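Local coordinates for EAL/GGDEF domain protein (Methylococcus capsulatus, PDB 3ICL) that is of unknown specific function but belongs to the GGDEF domain family, with helices packed on a central mixed beta sheet, at residues T5-R10 / A59-I64; L18-A23 / N29-L34; L97-I102 / V121-A126. The protein carries 1 engineered substitution. All coordinates share one frame; numbering follows the deposited sequence.

Interaction 1 of 3, residues T5-R10 / A59-I64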
loop_
_atom_site.group_PDB
_atom_site.type_symbol
_atom_site.label_atom_id
_atom_site.label_comp_id
_atom_site.label_asym_id
_atom_site.label_seq_id
_atom_site.Cartn_x
_atom_site.Cartn_y
_atom_site.Cartn_z
ATOM N N THR A 5 -5.921 -12.781 0.167
ATOM C CA THR A 5 -6.013 -11.765 -0.883
ATOM C C THR A 5 -5.646 -12.224 -2.286
ATOM O O THR A 5 -6.046 -11.600 -3.270
ATOM C CB THR A 5 -5.108 -10.567 -0.563
ATOM O OG1 THR A 5 -3.744 -10.999 -0.561
ATOM C CG2 THR A 5 -5.452 -9.984 0.800
ATOM N N GLY A 6 -4.879 -13.303 -2.383
ATOM C CA GLY A 6 -4.463 -13.780 -3.687
ATOM C C GLY A 6 -3.252 -12.997 -4.166
ATOM O O GLY A 6 -2.818 -13.144 -5.308
ATOM N N LEU A 7 -2.710 -12.155 -3.287
ATOM C CA LEU A 7 -1.534 -11.341 -3.604
ATOM C C LEU A 7 -0.256 -12.158 -3.457
ATOM O O LEU A 7 -0.262 -13.217 -2.843
ATOM C CB LEU A 7 -1.441 -10.135 -2.660
ATOM C CG LEU A 7 -2.499 -9.033 -2.745
ATOM C CD1 LEU A 7 -2.216 -7.976 -1.683
ATOM C CD2 LEU A 7 -2.491 -8.418 -4.136
ATOM N N PRO A 8 0.860 -11.666 -4.020
ATOM C CA PRO A 8 2.152 -12.356 -3.939
ATOM C C PRO A 8 2.616 -12.467 -2.483
ATOM O O PRO A 8 2.240 -11.646 -1.637
ATOM C CB PRO A 8 3.071 -11.455 -4.757
ATOM C CG PRO A 8 2.147 -10.880 -5.785
ATOM C CD PRO A 8 0.927 -10.540 -4.970
ATOM N N ASN A 9 3.428 -13.481 -2.195
ATOM C CA ASN A 9 3.956 -13.686 -0.847
ATOM C C ASN A 9 4.917 -12.564 -0.487
ATOM O O ASN A 9 5.345 -11.791 -1.346
ATOM C CB ASN A 9 4.726 -15.010 -0.739
ATOM C CG ASN A 9 3.856 -16.222 -0.988
ATOM O OD1 ASN A 9 2.737 -16.314 -0.483
ATOM N ND2 ASN A 9 4.377 -17.175 -1.756
ATOM N N ARG A 10 5.256 -12.498 0.795
ATOM C CA ARG A 10 6.182 -11.506 1.318
ATOM C C ARG A 10 7.552 -11.732 0.666
ATOM O O ARG A 10 8.281 -10.788 0.381
ATOM C CB ARG A 10 6.268 -11.662 2.843
ATOM C CG ARG A 10 7.270 -10.770 3.557
ATOM C CD ARG A 10 7.123 -9.312 3.160
ATOM N NE ARG A 10 5.733 -8.870 3.137
ATOM C CZ ARG A 10 5.341 -7.712 2.616
ATOM N NH1 ARG A 10 6.234 -6.886 2.087
ATOM N NH2 ARG A 10 4.059 -7.389 2.598
ATOM N N ALA A 59 -10.915 -7.636 -1.354
ATOM C CA ALA A 59 -11.499 -6.620 -2.223
ATOM C C ALA A 59 -10.621 -5.369 -2.211
ATOM O O ALA A 59 -10.555 -4.638 -3.194
ATOM C CB ALA A 59 -12.914 -6.276 -1.757
ATOM N N THR A 60 -9.954 -5.125 -1.088
ATOM C CA THR A 60 -9.074 -3.963 -0.958
ATOM C C THR A 60 -7.808 -4.189 -1.785
ATOM O O THR A 60 -7.330 -3.291 -2.475
ATOM C CB THR A 60 -8.692 -3.725 0.521
ATOM O OG1 THR A 60 -9.875 -3.438 1.278
ATOM C CG2 THR A 60 -7.723 -2.556 0.646
ATOM N N ALA A 61 -7.283 -5.405 -1.715
ATOM C CA ALA A 61 -6.085 -5.780 -2.450
ATOM C C ALA A 61 -6.289 -5.649 -3.953
ATOM O O ALA A 61 -5.384 -5.237 -4.680
ATOM C CB ALA A 61 -5.700 -7.210 -2.107
ATOM N N GLU A 62 -7.478 -6.012 -4.424
ATOM C CA GLU A 62 -7.774 -5.931 -5.847
ATOM C C GLU A 62 -7.946 -4.491 -6.303
ATOM O O GLU A 62 -7.488 -4.127 -7.386
ATOM C CB GLU A 62 -9.028 -6.752 -6.170
ATOM C CG GLU A 62 -8.877 -8.215 -5.783
ATOM C CD GLU A 62 -10.175 -8.995 -5.884
ATOM O OE1 GLU A 62 -11.250 -8.397 -5.666
ATOM O OE2 GLU A 62 -10.116 -10.213 -6.160
ATOM N N ARG A 63 -8.598 -3.668 -5.486
ATOM C CA ARG A 63 -8.786 -2.270 -5.854
ATOM C C ARG A 63 -7.440 -1.561 -5.883
ATOM O O ARG A 63 -7.233 -0.641 -6.667
ATOM C CB ARG A 63 -9.724 -1.562 -4.874
ATOM C CG ARG A 63 -11.168 -2.024 -4.977
ATOM C CD ARG A 63 -12.106 -1.108 -4.220
ATOM N NE ARG A 63 -13.459 -1.648 -4.190
ATOM C CZ ARG A 63 -14.474 -1.083 -3.545
ATOM N NH1 ARG A 63 -14.291 0.048 -2.881
ATOM N NH2 ARG A 63 -15.665 -1.660 -3.544
ATOM N N ILE A 64 -6.522 -1.989 -5.022
ATOM C CA ILE A 64 -5.202 -1.383 -5.003
ATOM C C ILE A 64 -4.502 -1.708 -6.317
ATOM O O ILE A 64 -3.894 -0.839 -6.940
ATOM C CB ILE A 64 -4.362 -1.905 -3.825
ATOM C CG1 ILE A 64 -4.955 -1.397 -2.508
ATOM C CG2 ILE A 64 -2.921 -1.446 -3.976
ATOM C CD1 ILE A 64 -4.243 -1.902 -1.256
#

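Interaction 2 of 3, residues L18-A23 / N29-L34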
loop_
_atom_site.group_PDB
_atom_site.type_symbol
_atom_site.label_atom_id
_atom_site.label_comp_id
_atom_site.label_asym_id
_atom_site.label_seq_id
_atom_site.Cartn_x
_atom_site.Cartn_y
_atom_site.Cartn_z
ATOM N N LEU A 18 13.906 -5.984 -4.576
ATOM C CA LEU A 18 15.348 -6.016 -4.761
ATOM C C LEU A 18 15.696 -5.805 -6.232
ATOM O O LEU A 18 16.610 -5.054 -6.556
ATOM C CB LEU A 18 15.912 -7.347 -4.260
ATOM C CG LEU A 18 15.816 -7.536 -2.742
ATOM C CD1 LEU A 18 16.341 -8.911 -2.349
ATOM C CD2 LEU A 18 16.610 -6.437 -2.046
ATOM N N GLN A 19 14.946 -6.446 -7.120
ATOM C CA GLN A 19 15.208 -6.321 -8.547
ATOM C C GLN A 19 14.915 -4.912 -9.063
ATOM O O GLN A 19 15.657 -4.379 -9.888
ATOM C CB GLN A 19 14.386 -7.343 -9.336
ATOM C CG GLN A 19 14.944 -7.594 -10.731
ATOM C CD GLN A 19 16.356 -8.163 -10.693
ATOM O OE1 GLN A 19 16.579 -9.246 -10.154
ATOM N NE2 GLN A 19 17.315 -7.432 -11.254
ATOM N N ALA A 20 13.837 -4.309 -8.579
ATOM C CA ALA A 20 13.486 -2.960 -9.010
ATOM C C ALA A 20 14.544 -1.954 -8.552
ATOM O O ALA A 20 14.892 -1.038 -9.286
ATOM C CB ALA A 20 12.114 -2.578 -8.463
ATOM N N LEU A 21 15.057 -2.123 -7.337
ATOM C CA LEU A 21 16.069 -1.211 -6.822
ATOM C C LEU A 21 17.364 -1.321 -7.628
ATOM O O LEU A 21 18.117 -0.360 -7.744
ATOM C CB LEU A 21 16.337 -1.499 -5.340
ATOM C CG LEU A 21 15.232 -1.033 -4.387
ATOM C CD1 LEU A 21 15.462 -1.601 -2.991
ATOM C CD2 LEU A 21 15.206 0.501 -4.353
ATOM N N ALA A 22 17.611 -2.499 -8.191
ATOM C CA ALA A 22 18.810 -2.715 -8.993
ATOM C C ALA A 22 18.612 -2.135 -10.393
ATOM O O ALA A 22 19.550 -1.632 -11.004
ATOM C CB ALA A 22 19.118 -4.209 -9.083
ATOM N N ALA A 23 17.379 -2.197 -10.885
ATOM C CA ALA A 23 17.045 -1.703 -12.216
ATOM C C ALA A 23 16.786 -0.199 -12.287
ATOM O O ALA A 23 17.186 0.462 -13.251
ATOM C CB ALA A 23 15.834 -2.453 -12.745
ATOM N N ASN A 29 12.957 8.008 -12.822
ATOM C CA ASN A 29 12.168 6.780 -12.842
ATOM C C ASN A 29 12.598 5.945 -11.643
ATOM O O ASN A 29 12.984 4.786 -11.782
ATOM C CB ASN A 29 12.424 6.009 -14.145
ATOM C CG ASN A 29 11.448 4.858 -14.340
ATOM O OD1 ASN A 29 10.319 4.906 -13.854
ATOM N ND2 ASN A 29 11.869 3.830 -15.069
ATOM N N PRO A 30 12.517 6.527 -10.438
ATOM C CA PRO A 30 12.912 5.856 -9.204
ATOM C C PRO A 30 11.955 4.784 -8.718
ATOM O O PRO A 30 10.829 4.650 -9.195
ATOM C CB PRO A 30 12.991 7.009 -8.216
ATOM C CG PRO A 30 11.777 7.794 -8.601
ATOM C CD PRO A 30 11.881 7.825 -10.130
ATOM N N VAL A 31 12.430 4.012 -7.754
ATOM C CA VAL A 31 11.611 2.992 -7.142
ATOM C C VAL A 31 10.899 3.748 -6.037
ATOM O O VAL A 31 11.509 4.573 -5.349
ATOM C CB VAL A 31 12.461 1.872 -6.509
ATOM C CG1 VAL A 31 11.592 1.002 -5.626
ATOM C CG2 VAL A 31 13.114 1.045 -7.593
ATOM N N VAL A 32 9.607 3.501 -5.889
ATOM C CA VAL A 32 8.841 4.154 -4.843
ATOM C C VAL A 32 8.054 3.091 -4.099
ATOM O O VAL A 32 7.488 2.178 -4.704
ATOM C CB VAL A 32 7.872 5.206 -5.405
ATOM C CG1 VAL A 32 7.076 5.839 -4.260
ATOM C CG2 VAL A 32 8.649 6.269 -6.164
ATOM N N LEU A 33 8.029 3.220 -2.780
ATOM C CA LEU A 33 7.336 2.271 -1.930
ATOM C C LEU A 33 6.208 2.957 -1.171
ATOM O O LEU A 33 6.410 4.002 -0.549
ATOM C CB LEU A 33 8.332 1.677 -0.939
ATOM C CG LEU A 33 8.202 0.230 -0.478
ATOM C CD1 LEU A 33 8.179 -0.720 -1.671
ATOM C CD2 LEU A 33 9.388 -0.074 0.419
ATOM N N LEU A 34 5.015 2.383 -1.253
ATOM C CA LEU A 34 3.865 2.905 -0.529
ATOM C C LEU A 34 3.519 1.851 0.514
ATOM O O LEU A 34 3.526 0.659 0.221
ATOM C CB LEU A 34 2.667 3.129 -1.464
ATOM C CG LEU A 34 2.580 4.466 -2.218
ATOM C CD1 LEU A 34 3.850 4.713 -3.005
ATOM C CD2 LEU A 34 1.368 4.452 -3.136
#

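Interaction 3 of 3, residues L97-I102 / V121-A126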
loop_
_atom_site.group_PDB
_atom_site.type_symbol
_atom_site.label_atom_id
_atom_site.label_comp_id
_atom_site.label_asym_id
_atom_site.label_seq_id
_atom_site.Cartn_x
_atom_site.Cartn_y
_atom_site.Cartn_z
ATOM N N LEU A 97 0.678 10.463 -7.394
ATOM C CA LEU A 97 -0.497 10.258 -8.233
ATOM C C LEU A 97 -1.042 8.842 -8.072
ATOM O O LEU A 97 -2.227 8.605 -8.281
ATOM C CB LEU A 97 -0.169 10.533 -9.707
ATOM C CG LEU A 97 0.233 11.977 -10.027
ATOM C CD1 LEU A 97 0.419 12.144 -11.533
ATOM C CD2 LEU A 97 -0.845 12.933 -9.515
ATOM N N VAL A 98 -0.179 7.900 -7.695
ATOM C CA VAL A 98 -0.619 6.522 -7.498
ATOM C C VAL A 98 -1.345 6.452 -6.156
ATOM O O VAL A 98 -2.390 5.826 -6.045
ATOM C CB VAL A 98 0.574 5.530 -7.518
ATOM C CG1 VAL A 98 0.096 4.132 -7.171
ATOM C CG2 VAL A 98 1.213 5.517 -8.892
ATOM N N ALA A 99 -0.800 7.117 -5.143
ATOM C CA ALA A 99 -1.421 7.148 -3.833
ATOM C C ALA A 99 -2.819 7.785 -3.929
ATOM O O ALA A 99 -3.755 7.366 -3.242
ATOM C CB ALA A 99 -0.548 7.951 -2.868
ATOM N N GLN A 100 -2.956 8.805 -4.772
ATOM C CA GLN A 100 -4.242 9.471 -4.938
ATOM C C GLN A 100 -5.259 8.563 -5.629
ATOM O O GLN A 100 -6.444 8.570 -5.287
ATOM C CB GLN A 100 -4.059 10.771 -5.726
ATOM C CG GLN A 100 -3.459 11.882 -4.874
ATOM C CD GLN A 100 -2.960 13.054 -5.687
ATOM O OE1 GLN A 100 -3.328 13.227 -6.850
ATOM N NE2 GLN A 100 -2.125 13.878 -5.073
ATOM N N LYS A 101 -4.791 7.769 -6.585
ATOM C CA LYS A 101 -5.672 6.857 -7.311
ATOM C C LYS A 101 -6.123 5.721 -6.386
ATOM O O LYS A 101 -7.247 5.216 -6.502
ATOM C CB LYS A 101 -4.948 6.295 -8.539
ATOM C CG LYS A 101 -5.834 5.488 -9.471
ATOM C CD LYS A 101 -5.119 5.163 -10.775
ATOM C CE LYS A 101 -6.060 4.499 -11.769
ATOM N NZ LYS A 101 -5.402 4.267 -13.083
ATOM N N ILE A 102 -5.292 5.300 -5.519
ATOM C CA ILE A 102 -5.652 4.270 -4.551
ATOM C C ILE A 102 -6.699 4.845 -3.612
ATOM O O ILE A 102 -7.722 4.212 -3.345
ATOM C CB ILE A 102 -4.438 3.804 -3.704
ATOM C CG1 ILE A 102 -3.400 3.086 -4.577
ATOM C CG2 ILE A 102 -4.906 2.802 -2.646
ATOM C CD1 ILE A 102 -2.088 2.823 -3.924
ATOM N N VAL A 121 -8.198 5.005 5.256
ATOM C CA VAL A 121 -6.863 4.603 4.806
ATOM C C VAL A 121 -5.765 5.641 5.037
ATOM O O VAL A 121 -6.000 6.841 4.909
ATOM C CB VAL A 121 -6.899 4.284 3.280
ATOM C CG1 VAL A 121 -5.514 3.947 2.767
ATOM C CG2 VAL A 121 -7.864 3.133 3.007
ATOM N N SER A 122 -4.567 5.171 5.377
ATOM C CA SER A 122 -3.414 6.056 5.578
ATOM C C SER A 122 -2.245 5.481 4.799
ATOM O O SER A 122 -1.954 4.289 4.895
ATOM C CB SER A 122 -3.033 6.167 7.055
ATOM O OG SER A 122 -3.906 7.038 7.748
ATOM N N ILE A 123 -1.573 6.330 4.031
ATOM C CA ILE A 123 -0.456 5.880 3.220
ATOM C C ILE A 123 0.848 6.630 3.475
ATOM O O ILE A 123 0.879 7.862 3.497
ATOM C CB ILE A 123 -0.787 6.018 1.719
ATOM C CG1 ILE A 123 -2.055 5.222 1.388
ATOM C CG2 ILE A 123 0.397 5.534 0.885
ATOM C CD1 ILE A 123 -2.515 5.365 -0.054
ATOM N N GLY A 124 1.922 5.871 3.657
ATOM C CA GLY A 124 3.231 6.471 3.856
ATOM C C GLY A 124 4.026 6.229 2.585
ATOM O O GLY A 124 3.938 5.144 2.004
ATOM N N ILE A 125 4.801 7.122 2.208
ATOM C CA ILE A 125 5.511 6.934 0.946
ATOM C C ILE A 125 7.022 7.099 1.070
ATOM O O ILE A 125 7.513 8.023 1.726
ATOM C CB ILE A 125 5.032 7.918 -0.164
ATOM C CG1 ILE A 125 3.579 7.639 -0.567
ATOM C CG2 ILE A 125 5.903 7.754 -1.401
ATOM C CD1 ILE A 125 2.960 8.706 -1.440
ATOM N N ALA A 126 7.854 6.352 0.507
ATOM C CA ALA A 126 9.308 6.445 0.599
ATOM C C ALA A 126 9.869 6.357 -0.813
ATOM O O ALA A 126 9.561 5.424 -1.551
ATOM C CB ALA A 126 9.858 5.320 1.455
#

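Interaction 1 of 3, residues T5-R10 / A59-I64
L7 and T5 close on A61, whose methyl projects from helix 50-67 toward the loop that leads into helix 10-23. Followed outward, the L7 side chain starts remote: its CB lies 5.2 Å from A61 CB. With CG set anti to the carbonyl carbon (chi1 -67°), the branch leans over to the helix, so that CG is already 3.7 Å from A61 CB. At the fork the two methyls share the work unequally: L7 CD1 comes to 3.6 Å from A61 CB, whereas L7 CD2 stays at 4.0 Å from the same atom. T5 meets that methyl with its carbon side, T5 CB approaching A61 CB to 3.7 Å and CG2 flanking it. Its hydroxyl is turned to the loop instead: T5 OG1 accepts from L7 N at 3.1 Å, closing an ST turn around G6, and has a second hydrogen-bond partner in D2. The turn brings T5 and L7, two residues apart, to the same A61 methyl. G6 adopts left-handed backbone angles at its corner. The contact itself is apolar and buried. On the sheet side, F82 of strand 81-86 touches both L7 and A61, and V74 of strand 73-77 also meets L7, so the loop and helix 50-67 lie side by side over these two sheet strands, while R10 at the start of helix 10-23 hydrogen-bonds through NH2 to R76 O and through NH1 to T83 OG1.

Interaction 2 of 3, residues L18-A23 / N29-L34
V31 puts its two methyls to different uses against the last turns of helix 10-23. CG2 is pressed on the helix backbone at A20: V31 CG2 lies 3.2 Å from A20 O, a close carbon-to-carbonyl approach, and 3.9 Å from A20 CB. L21 meets the CB and CG1 side of the valine: its CD2 reaches 3.8 Å from V31 CB and about as near to V31 CG1, and its backbone N also lies near CG2. The side chains of L21 and V31 run at about a right angle, so one leucine methyl lies against the valine fork. The V31 torsion divides these roles: with CG1 anti to the backbone N (chi1 167°), CG2 is the branch directed at the helix carbonyl. No hydrogen bond crosses between 18-23 and 29-34, and the fit relies on apolar packing and the close backbone approach. In the next shell, L85 of strand 81-86 lies against V31, N87 touches A20, and S128 and M135 back L21. Backbone bonds fix the incoming chain on its two flanks, P30 pairing with A89 and V31 with S128, before V32 pairs with L86. N29 OD1 also holds the backbone N of K90. After helix 10-23 the chain turns back through a short loop, and the helix packs on the entrance to strand 32-38, the central strand of the sheet: a helix and loop leading into the first strand of the ferredoxin-like core of a GGDEF domain.

Interaction 3 of 3, residues L97-I102 / V121-A126
A99 and I125 make the closest apolar contact between helix 96-106 and strand 121-127, A99 CB lying 3.9 Å from I125 CD1. I123 approaches the same alanine methyl, its CD1 at 4.3 Å from A99 CB, and I102 adds a looser touch, its CG2 at 4.4 Å from I123 CD1. CG1 is anti to the carbonyl carbon in both strand isoleucines (I123 chi1 -57°, I125 chi1 -66°), with CD1 extending beyond it. The two like-directed methyls, 6.6 Å apart from I123 CD1 to I125 CD1, bracket the small A99 side chain. Two apart in the strand, I123 and I125 both point to the helix. The axes of segments 97-102 and 121-126 run nearly antiparallel (168°), 10.1 Å apart at closest approach, as suits the helix of a split beta-alpha-beta unit: it lies, with the hairpin 110-117, in the connection from strand 81-86 to strand 121-127, and these strands flank strand 32-38 in this ferredoxin-like sheet. One contact involves the helix backbone, I123 CD1 lying 4.0 Å from A99 O. Further packing comes from Y157 of strand 156-159, which touches A99, I123 and I125, and from L36 of strand 32-38, which touches I102. Y157 also takes a polar partner, its hydroxyl hydrogen-bonding Q100 NE2; S122, on the strand's other face toward helix 135-152, bonds through OG to D39 and N156.

The closest connection joins interactions 2 and 3, whose strands 32-38 and 121-127 are antiparallel neighbours: L33 N lies 3.0 Å from A126 O, a probable hydrogen bond, and V32 CG1 packs 3.6 Å from I125 CG2, although the contact centres are about 16 Å apart. Interactions 1 and 3 meet through their helices, I64 CG1 lying 4.2 Å from I102 CG2, so helices 50-67 and 96-106 sit together on one face of the sheet. Interactions 1 and 2 do not touch, with nearest atoms about 7 Å apart; the loop contact of 5-10 with helix 50-67 precedes helix 10-23, and 18-23 forms its last turns, packed on the entrance to strand 32-38.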